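Local coordinates for rhodopsin (Todarodes pacificus, PDB 2Z73), which senses light for vision, coupling the 11-cis to all-trans isomerisation of its retinal to G-protein signalling that activates phospholipase C, at residues 119-122 with 123-127; 160-163 with 164-168. All coordinates share one frame; numbering follows the deposited sequence.

Contact 1 (119-122 with 123-127); sequences GFMS and IMTMA. With RET (retinal), chain D.
Gly119 meets Ile123 one turn on in the third transmembrane helix of the opsin, helix 104-138, on a stretch that carries part of the retinal pocket. The Gly119 carbonyl O lies 3.1 Å from Ile123 CG1, and CD1 of the same branch also leans on it; as modelled, a nearly eclipsed first torsion (10°) points that branch back along the helix. Having no side chain, Gly119 also lets C18, the methyl on ring carbon C5 of retinal, come to 3.8 Å from its backbone C. The Phe120 ring packs on the chromophore, with CE2 3.5 Å from retinal C7 and CZ 3.7 Å from it, while its carbonyl O accepts the backbone N of Met124. Met121 sends its side chain to helices 70-87 and 149-167, but its carbonyl O takes two bonds from Thr125, from opposite faces of the carbonyl plane: one from the backbone N and a shorter one from the hydroxyl. Thr125 OG1 can fold back in this way because it stands beside its own backbone N (chi1 -63°). Ser122 OG hydrogen-bonds across to Asp80 and Ser79 of helix 70-87 and back to Phe118 O. Its carbonyl O receives Met126 N at 3.1 Å, and Met126, bent at chi3, curls over the same oxygen, with CG at 3.2 Å and CE at 3.5 Å from Ser122 O.

Contact 2 (160-163 with 164-168); sequences WLWS and VLWAI
Trp166 sets the edge of its indole against the face of Trp162, four residues earlier, in a T-shaped aromatic pair on the fourth transmembrane helix. The six-membered ring of Trp162 and the five-membered ring of Trp166 have centroids 4.3 Å apart and planes inclined at 77°. The leading atom is Trp166 NE1, which stands 3.1 Å above the plane of the Trp162 ring, over its centre; it lies 3.2 Å from Trp162 CE2, and the neighbouring Trp166 CD1 comes to 3.4 Å from the same carbon. Different first torsions bring the two indoles together: Trp162 CG lies anti to its backbone N (chi1 -175°), swinging the ring forward along the helix, whereas Trp166 CG lies beside its backbone N (chi1 -59°) and leans back. Leu165 CG rests over one face of the Trp166 indole. On the backbone, Trp166 N bonds to Trp162 O at 3.1 Å, one of three successive i to i+4 backbone bonds; in another, Val164 N donates to Trp160 O, and Val164 CG2 packs 3.0 Å from that oxygen. Trp160 points its indole elsewhere, with NE1 bonded to Asn75 on helix 70-87, and Ser163 OG turns back to Val159 O. The Trp162 indole also meets the ring of Phe158, extending the aromatic row by another turn. With its N-H end directed at the pi cloud of Trp162, Trp166 adds a probable electrostatic attraction between a polar ring edge and an electron-rich face to the dispersion between the two indoles.

The two contacts are short stretches, each a little over two turns, of successive transmembrane helices, contact 1 on helix 104-138 and contact 2 on helix 149-167, with centres about 11 Å apart. Contact 1 comes first along the chain and lies near the middle of the seven-helix bundle; contact 2 is farther out and partly on the surface. They touch directly: Met121 CA lies 3.1 Å from Ser163 OG, Met124 CE packs on the Trp162 indole, and Phe120 CE1 approaches Trp166 O. Phe120 thus touches retinal as well as the backbone of the fourth helix, so the interface between these helices continues directly into the wall of the chromophore pocket.

Contact 1 (119-122 with 123-127)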
ATOM      1  N   GLY A 119       2.069   5.094   4.839  1.00 50.68           N
ATOM      2  CA  GLY A 119       2.975   4.282   4.052  1.00 48.72           C
ATOM      3  C   GLY A 119       3.222   3.052   4.908  1.00 49.10           C
ATOM      4  O   GLY A 119       3.262   1.926   4.413  1.00 46.35           O
ATOM      5  N   PHE A 120       3.371   3.272   6.213  1.00 47.46           N
ATOM      6  CA  PHE A 120       3.592   2.160   7.134  1.00 49.62           C
ATOM      7  C   PHE A 120       2.311   1.344   7.241  1.00 50.30           C
ATOM      8  O   PHE A 120       2.348   0.136   7.446  1.00 52.49           O
ATOM      9  CB  PHE A 120       3.980   2.669   8.535  1.00 49.31           C
ATOM     10  CG  PHE A 120       5.341   3.310   8.611  1.00 44.46           C
ATOM     11  CD1 PHE A 120       5.556   4.387   9.463  1.00 44.23           C
ATOM     12  CD2 PHE A 120       6.404   2.831   7.849  1.00 45.35           C
ATOM     13  CE1 PHE A 120       6.818   4.995   9.564  1.00 45.50           C
ATOM     14  CE2 PHE A 120       7.672   3.423   7.936  1.00 47.09           C
ATOM     15  CZ  PHE A 120       7.879   4.516   8.802  1.00 46.88           C
ATOM     16  N   MET A 121       1.176   2.020   7.092  1.00 53.82           N
ATOM     17  CA  MET A 121      -0.128   1.371   7.194  1.00 50.63           C
ATOM     18  C   MET A 121      -0.458   0.503   5.996  1.00 50.18           C
ATOM     19  O   MET A 121      -1.044  -0.563   6.154  1.00 52.74           O
ATOM     20  CB  MET A 121      -1.233   2.403   7.390  1.00 51.00           C
ATOM     21  CG  MET A 121      -2.530   1.801   7.909  1.00 52.48           C
ATOM     22  SD  MET A 121      -3.665   3.029   8.638  1.00 57.64           S
ATOM     23  CE  MET A 121      -4.873   3.163   7.372  1.00 57.71           C
ATOM     24  N   SER A 122      -0.084   0.934   4.799  1.00 48.58           N
ATOM     25  CA  SER A 122      -0.383   0.123   3.638  1.00 50.45           C
ATOM     26  C   SER A 122       0.309  -1.249   3.641  1.00 50.78           C
ATOM     27  O   SER A 122      -0.307  -2.251   3.268  1.00 50.60           O
ATOM     28  CB  SER A 122      -0.078   0.900   2.359  1.00 50.13           C
ATOM     29  OG  SER A 122      -1.085   1.871   2.142  1.00 49.16           O
ATOM     30  N   ILE A 123       1.567  -1.314   4.070  1.00 51.64           N
ATOM     31  CA  ILE A 123       2.268  -2.601   4.121  1.00 53.82           C
ATOM     32  C   ILE A 123       1.796  -3.445   5.294  1.00 52.80           C
ATOM     33  O   ILE A 123       1.630  -4.658   5.163  1.00 52.74           O
ATOM     34  CB  ILE A 123       3.790  -2.455   4.270  1.00 56.37           C
ATOM     35  CG1 ILE A 123       4.148  -1.001   4.571  1.00 58.22           C
ATOM     36  CG2 ILE A 123       4.485  -3.003   3.034  1.00 55.13           C
ATOM     37  CD1 ILE A 123       5.583  -0.799   4.980  1.00 60.13           C
ATOM     38  N   MET A 124       1.584  -2.819   6.446  1.00 53.55           N
ATOM     39  CA  MET A 124       1.134  -3.581   7.607  1.00 54.40           C
ATOM     40  C   MET A 124      -0.273  -4.130   7.355  1.00 54.77           C
ATOM     41  O   MET A 124      -0.622  -5.219   7.829  1.00 54.74           O
ATOM     42  CB  MET A 124       1.149  -2.721   8.868  1.00 52.57           C
ATOM     43  CG  MET A 124       0.986  -3.528  10.134  1.00 53.91           C
ATOM     44  SD  MET A 124       2.071  -4.981  10.177  1.00 54.29           S
ATOM     45  CE  MET A 124       3.574  -4.295  10.811  1.00 52.31           C
ATOM     46  N   THR A 125      -1.080  -3.378   6.607  1.00 52.42           N
ATOM     47  CA  THR A 125      -2.419  -3.843   6.299  1.00 50.91           C
ATOM     48  C   THR A 125      -2.221  -5.045   5.398  1.00 49.72           C
ATOM     49  O   THR A 125      -2.874  -6.069   5.571  1.00 46.60           O
ATOM     50  CB  THR A 125      -3.262  -2.790   5.545  1.00 50.86           C
ATOM     51  OG1 THR A 125      -3.450  -1.642   6.371  1.00 50.78           O
ATOM     52  CG2 THR A 125      -4.626  -3.359   5.185  1.00 47.59           C
ATOM     53  N   MET A 126      -1.313  -4.915   4.433  1.00 50.05           N
ATOM     54  CA  MET A 126      -1.035  -6.023   3.531  1.00 52.27           C
ATOM     55  C   MET A 126      -0.573  -7.215   4.369  1.00 53.64           C
ATOM     56  O   MET A 126      -0.926  -8.358   4.084  1.00 52.59           O
ATOM     57  CB  MET A 126       0.024  -5.633   2.492  1.00 51.31           C
ATOM     58  CG  MET A 126      -0.525  -4.770   1.360  1.00 52.04           C
ATOM     59  SD  MET A 126       0.697  -4.315   0.097  1.00 56.93           S
ATOM     60  CE  MET A 126       0.340  -2.569  -0.152  1.00 54.16           C
ATOM     61  N   ALA A 127       0.192  -6.941   5.425  1.00 54.04           N
ATOM     62  CA  ALA A 127       0.660  -8.008   6.299  1.00 53.60           C
ATOM     63  C   ALA A 127      -0.559  -8.757   6.859  1.00 55.66           C
ATOM     64  O   ALA A 127      -0.611  -9.989   6.809  1.00 57.40           O
ATOM     65  CB  ALA A 127       1.493  -7.428   7.436  1.00 55.96           C
TER
HETATM   66  C1  RET D1000      10.922   3.809   4.477  1.00 54.64           C
HETATM   67  C2  RET D1000      11.177   2.492   3.689  1.00 56.03           C
HETATM   68  C3  RET D1000      10.111   2.118   2.673  1.00 59.21           C
HETATM   69  C4  RET D1000       8.692   2.138   3.264  1.00 58.46           C
HETATM   70  C5  RET D1000       8.400   3.406   4.068  1.00 58.59           C
HETATM   71  C6  RET D1000       9.389   4.179   4.622  1.00 57.36           C
HETATM   72  C7  RET D1000       9.088   5.447   5.407  1.00 56.24           C
HETATM   73  C8  RET D1000       8.628   6.647   4.842  1.00 54.05           C
HETATM   74  C9  RET D1000       8.222   7.926   5.441  1.00 52.16           C
HETATM   75  C10 RET D1000       7.815   8.823   4.533  1.00 49.84           C
HETATM   76  C11 RET D1000       7.279  10.158   4.684  1.00 47.63           C
HETATM   77  C12 RET D1000       6.883  11.021   3.699  1.00 49.35           C
HETATM   78  C13 RET D1000       6.950  11.020   2.186  1.00 46.46           C
HETATM   79  C14 RET D1000       6.364  12.030   1.475  1.00 41.26           C
HETATM   80  C15 RET D1000       6.400  12.111   0.010  1.00 39.18           C
HETATM   81  C16 RET D1000      11.580   3.704   5.852  1.00 52.61           C
HETATM   82  C17 RET D1000      11.720   4.915   3.711  1.00 51.45           C
HETATM   83  C18 RET D1000       6.914   3.641   4.133  1.00 58.95           C
HETATM   84  C19 RET D1000       8.247   8.121   6.944  1.00 49.13           C
HETATM   85  C20 RET D1000       7.703   9.845   1.523  1.00 45.59           C

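Contact 2 (160-163 with 164-168)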
ATOM      1  N   TRP A 160      -3.321   0.432  12.945  1.00 54.46           N
ATOM      2  CA  TRP A 160      -3.340   1.859  13.206  1.00 53.24           C
ATOM      3  C   TRP A 160      -2.350   2.248  14.289  1.00 52.70           C
ATOM      4  O   TRP A 160      -1.549   3.156  14.099  1.00 54.92           O
ATOM      5  CB  TRP A 160      -4.756   2.332  13.560  1.00 54.69           C
ATOM      6  CG  TRP A 160      -5.624   2.595  12.347  1.00 52.14           C
ATOM      7  CD1 TRP A 160      -6.302   1.672  11.605  1.00 53.32           C
ATOM      8  CD2 TRP A 160      -5.874   3.867  11.727  1.00 51.81           C
ATOM      9  NE1 TRP A 160      -6.962   2.287  10.562  1.00 53.86           N
ATOM     10  CE2 TRP A 160      -6.715   3.634  10.615  1.00 52.70           C
ATOM     11  CE3 TRP A 160      -5.469   5.183  12.005  1.00 51.06           C
ATOM     12  CZ2 TRP A 160      -7.159   4.665   9.783  1.00 51.95           C
ATOM     13  CZ3 TRP A 160      -5.913   6.209  11.176  1.00 51.24           C
ATOM     14  CH2 TRP A 160      -6.750   5.942  10.077  1.00 51.28           C
ATOM     15  N   LEU A 161      -2.386   1.565  15.424  1.00 55.76           N
ATOM     16  CA  LEU A 161      -1.454   1.880  16.500  1.00 54.94           C
ATOM     17  C   LEU A 161      -0.024   1.774  15.998  1.00 55.74           C
ATOM     18  O   LEU A 161       0.782   2.695  16.164  1.00 56.49           O
ATOM     19  CB  LEU A 161      -1.661   0.942  17.688  1.00 56.10           C
ATOM     20  CG  LEU A 161      -2.614   1.487  18.745  1.00 57.71           C
ATOM     21  CD1 LEU A 161      -2.123   2.865  19.177  1.00 59.29           C
ATOM     22  CD2 LEU A 161      -4.023   1.589  18.186  1.00 61.98           C
ATOM     23  N   TRP A 162       0.290   0.644  15.380  1.00 54.85           N
ATOM     24  CA  TRP A 162       1.618   0.411  14.837  1.00 56.70           C
ATOM     25  C   TRP A 162       2.040   1.575  13.935  1.00 55.78           C
ATOM     26  O   TRP A 162       3.041   2.241  14.194  1.00 54.64           O
ATOM     27  CB  TRP A 162       1.610  -0.901  14.053  1.00 62.44           C
ATOM     28  CG  TRP A 162       2.935  -1.325  13.528  1.00 67.49           C
ATOM     29  CD1 TRP A 162       3.438  -1.082  12.285  1.00 68.74           C
ATOM     30  CD2 TRP A 162       3.928  -2.084  14.224  1.00 70.90           C
ATOM     31  NE1 TRP A 162       4.685  -1.650  12.160  1.00 71.01           N
ATOM     32  CE2 TRP A 162       5.010  -2.270  13.338  1.00 70.99           C
ATOM     33  CE3 TRP A 162       4.007  -2.629  15.512  1.00 72.19           C
ATOM     34  CZ2 TRP A 162       6.162  -2.978  13.699  1.00 72.04           C
ATOM     35  CZ3 TRP A 162       5.153  -3.333  15.871  1.00 72.35           C
ATOM     36  CH2 TRP A 162       6.215  -3.501  14.965  1.00 71.69           C
ATOM     37  N   SER A 163       1.254   1.826  12.889  1.00 55.56           N
ATOM     38  CA  SER A 163       1.534   2.898  11.931  1.00 54.28           C
ATOM     39  C   SER A 163       1.786   4.262  12.569  1.00 53.71           C
ATOM     40  O   SER A 163       2.739   4.951  12.220  1.00 53.35           O
ATOM     41  CB  SER A 163       0.390   3.024  10.940  1.00 53.85           C
ATOM     42  OG  SER A 163       0.200   1.812  10.246  1.00 53.25           O
ATOM     43  N   VAL A 164       0.922   4.660  13.490  1.00 52.72           N
ATOM     44  CA  VAL A 164       1.110   5.943  14.130  1.00 52.72           C
ATOM     45  C   VAL A 164       2.399   5.922  14.938  1.00 53.69           C
ATOM     46  O   VAL A 164       3.200   6.858  14.867  1.00 53.58           O
ATOM     47  CB  VAL A 164      -0.063   6.280  15.061  1.00 52.55           C
ATOM     48  CG1 VAL A 164       0.112   7.681  15.640  1.00 49.25           C
ATOM     49  CG2 VAL A 164      -1.362   6.168  14.293  1.00 47.81           C
ATOM     50  N   LEU A 165       2.599   4.840  15.688  1.00 52.74           N
ATOM     51  CA  LEU A 165       3.778   4.681  16.529  1.00 53.35           C
ATOM     52  C   LEU A 165       5.125   4.911  15.855  1.00 53.48           C
ATOM     53  O   LEU A 165       5.977   5.638  16.374  1.00 52.26           O
ATOM     54  CB  LEU A 165       3.786   3.288  17.158  1.00 54.26           C
ATOM     55  CG  LEU A 165       5.067   2.912  17.907  1.00 52.93           C
ATOM     56  CD1 LEU A 165       5.333   3.910  19.033  1.00 52.49           C
ATOM     57  CD2 LEU A 165       4.925   1.511  18.448  1.00 53.44           C
ATOM     58  N   TRP A 166       5.332   4.294  14.701  1.00 54.66           N
ATOM     59  CA  TRP A 166       6.606   4.434  14.016  1.00 57.04           C
ATOM     60  C   TRP A 166       6.735   5.656  13.127  1.00 55.82           C
ATOM     61  O   TRP A 166       7.787   5.883  12.534  1.00 58.77           O
ATOM     62  CB  TRP A 166       6.902   3.160  13.220  1.00 58.83           C
ATOM     63  CG  TRP A 166       6.960   1.968  14.112  1.00 61.80           C
ATOM     64  CD1 TRP A 166       6.233   0.823  13.993  1.00 63.30           C
ATOM     65  CD2 TRP A 166       7.724   1.839  15.316  1.00 63.37           C
ATOM     66  NE1 TRP A 166       6.490  -0.014  15.053  1.00 66.03           N
ATOM     67  CE2 TRP A 166       7.403   0.586  15.881  1.00 65.27           C
ATOM     68  CE3 TRP A 166       8.649   2.662  15.975  1.00 64.36           C
ATOM     69  CZ2 TRP A 166       7.974   0.132  17.079  1.00 65.89           C
ATOM     70  CZ3 TRP A 166       9.220   2.212  17.169  1.00 64.90           C
ATOM     71  CH2 TRP A 166       8.878   0.956  17.707  1.00 65.44           C
ATOM     72  N   ALA A 167       5.676   6.452  13.043  1.00 54.76           N
ATOM     73  CA  ALA A 167       5.718   7.649  12.218  1.00 52.70           C
ATOM     74  C   ALA A 167       5.649   8.911  13.058  1.00 51.51           C
ATOM     75  O   ALA A 167       6.000   9.995  12.587  1.00 50.62           O
ATOM     76  CB  ALA A 167       4.575   7.635  11.218  1.00 50.22           C
ATOM     77  N   ILE A 168       5.227   8.774  14.309  1.00 49.16           N
ATOM     78  CA  ILE A 168       5.091   9.942  15.164  1.00 51.34           C
ATOM     79  C   ILE A 168       6.376  10.425  15.831  1.00 53.02           C
ATOM     80  O   ILE A 168       6.407  11.517  16.404  1.00 54.88           O
ATOM     81  CB  ILE A 168       4.010   9.710  16.240  1.00 52.43           C
ATOM     82  CG1 ILE A 168       3.477  11.059  16.721  1.00 52.33           C
ATOM     83  CG2 ILE A 168       4.570   8.883  17.394  1.00 48.74           C
ATOM     84  CD1 ILE A 168       2.108  10.972  17.379  1.00 52.79           C
TER